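4-alpha-glucanotransferase (Corynebacterium glutamicum, PDB 5B68) is an amylomaltase-type glucanotransferase, a carbohydrate-active enzyme built on a TIM-barrel domain with an N-terminal beta-sandwich domain. Local coordinates at residues G395-A398 against Q399-H403. Numbering follows the deposited sequence.
Sequences GADA and QNLSH
D397, on the short helix 396-400, touches L401 just past its C-terminal end, in the TIM-barrel part of the enzyme. The helix follows barrel strand 382-387. G395 takes the N-cap position, and L401 is the first residue to leave helical geometry.

The tight part is the backbone. N400 N donates to A396 O at 2.8 Å in a nearly straight bond, 175° at the hydrogen. L401 N bonds to D397 O at 2.7 Å. Q399 N bonds to G395 O at 3.2 Å and makes a weak second bond to A396 O. A396 O therefore takes two backbone N-H groups, one strong and one weak. The methyl of buried A396 packs on F327 and W330 of helix 307-338, which covers this side.

The D397 flank is held by side chains. D397 and L401 lie side by side and point the same way. In each, CG stands anti to the carbonyl carbon (chi1 -79° and -58°). L401 CD1 then rests 3.9 Å from D397 CG, an ordinary van der Waals contact. The carboxylate of D397 has its main polar partners earlier in the same chain: OD1 bonds to T239 OG1 and OD2 to R240 N. These bonds hold the group in place, and a bound glycerol lies near it.

The loose side is that of Q399, S402 and H403, all exposed. S402 and H403 enter a 3-10 segment. S402 N bonds to Q399 O, and S402 CB lies 3.5 Å from A398 O. The extended chain of Q399 leads away from 395-398. One water joins the side chains of D397 and N400: it donates to D397 OD1 and accepts from N400 ND2 at 2.8 Å.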
loop_
_atom_site.group_PDB
_atom_site.type_symbol
_atom_site.label_atom_id
_atom_site.label_comp_id
_atom_site.label_asym_id
_atom_site.label_seq_id
_atom_site.Cartn_x
_atom_site.Cartn_y
_atom_site.Cartn_z
ATOM N N GLY A 395 3.825 16.387 -3.212
ATOM C CA GLY A 395 3.415 16.346 -1.833
ATOM C C GLY A 395 4.516 16.250 -0.793
ATOM O O GLY A 395 5.674 16.501 -1.092
ATOM N N ALA A 396 4.154 15.842 0.392
ATOM C CA ALA A 396 5.059 15.863 1.543
ATOM C C ALA A 396 6.270 14.935 1.337
ATOM O O ALA A 396 7.435 15.371 1.511
ATOM C CB ALA A 396 4.305 15.515 2.825
ATOM N N ASP A 397 6.004 13.640 1.025
ATOM C CA ASP A 397 7.098 12.688 0.843
ATOM C C ASP A 397 7.945 13.096 -0.382
ATOM O O ASP A 397 9.149 12.894 -0.399
ATOM C CB ASP A 397 6.618 11.240 0.715
ATOM C CG ASP A 397 6.266 10.563 2.030
ATOM O OD1 ASP A 397 6.254 11.118 3.105
ATOM O OD2 ASP A 397 5.914 9.346 1.982
ATOM N N ALA A 398 7.329 13.639 -1.432
ATOM C CA ALA A 398 8.038 14.030 -2.664
ATOM C C ALA A 398 9.091 15.042 -2.290
ATOM O O ALA A 398 10.176 14.999 -2.818
ATOM C CB ALA A 398 7.070 14.620 -3.722
ATOM N N GLN A 399 8.779 15.905 -1.346
ATOM C CA GLN A 399 9.755 16.876 -0.827
ATOM C C GLN A 399 10.727 16.242 0.183
ATOM O O GLN A 399 11.969 16.344 -0.005
ATOM C CB GLN A 399 9.065 18.110 -0.188
ATOM C CG GLN A 399 10.043 18.981 0.626
ATOM C CD GLN A 399 9.349 20.125 1.326
ATOM O OE1 GLN A 399 9.269 20.154 2.558
ATOM N NE2 GLN A 399 8.755 21.020 0.541
ATOM N N ASN A 400 10.189 15.677 1.260
ATOM C CA ASN A 400 10.991 15.199 2.395
ATOM C C ASN A 400 11.840 13.952 2.101
ATOM O O ASN A 400 12.891 13.754 2.754
ATOM C CB ASN A 400 10.109 14.944 3.602
ATOM C CG ASN A 400 9.490 16.214 4.143
ATOM O OD1 ASN A 400 10.145 17.269 4.213
ATOM N ND2 ASN A 400 8.249 16.106 4.582
ATOM N N LEU A 401 11.405 13.160 1.120
ATOM C CA LEU A 401 12.114 11.987 0.735
ATOM C C LEU A 401 12.753 12.143 -0.606
ATOM O O LEU A 401 13.156 11.105 -1.225
ATOM C CB LEU A 401 11.216 10.730 0.762
ATOM C CG LEU A 401 10.522 10.325 2.051
ATOM C CD1 LEU A 401 9.794 9.004 1.837
ATOM C CD2 LEU A 401 11.511 10.163 3.145
ATOM N N SER A 402 12.924 13.392 -1.086
ATOM C CA SER A 402 13.450 13.620 -2.445
ATOM C C SER A 402 14.736 12.888 -2.754
ATOM O O SER A 402 14.965 12.475 -3.860
ATOM C CB SER A 402 13.650 15.144 -2.754
ATOM O OG SER A 402 14.506 15.760 -1.786
ATOM N N HIS A 403 15.558 12.799 -1.745
ATOM C CA HIS A 403 16.916 12.213 -1.814
ATOM C C HIS A 403 16.921 10.691 -2.045
ATOM O O HIS A 403 17.996 10.106 -2.323
ATOM C CB HIS A 403 17.667 12.602 -0.517
ATOM C CG HIS A 403 17.004 12.157 0.768
ATOM N ND1 HIS A 403 17.503 11.133 1.567
ATOM C CD2 HIS A 403 15.896 12.608 1.409
ATOM C CE1 HIS A 403 16.720 10.950 2.616
ATOM N NE2 HIS A 403 15.735 11.829 2.534
HETATM O O HOH W 1 6.995 13.661 4.755
#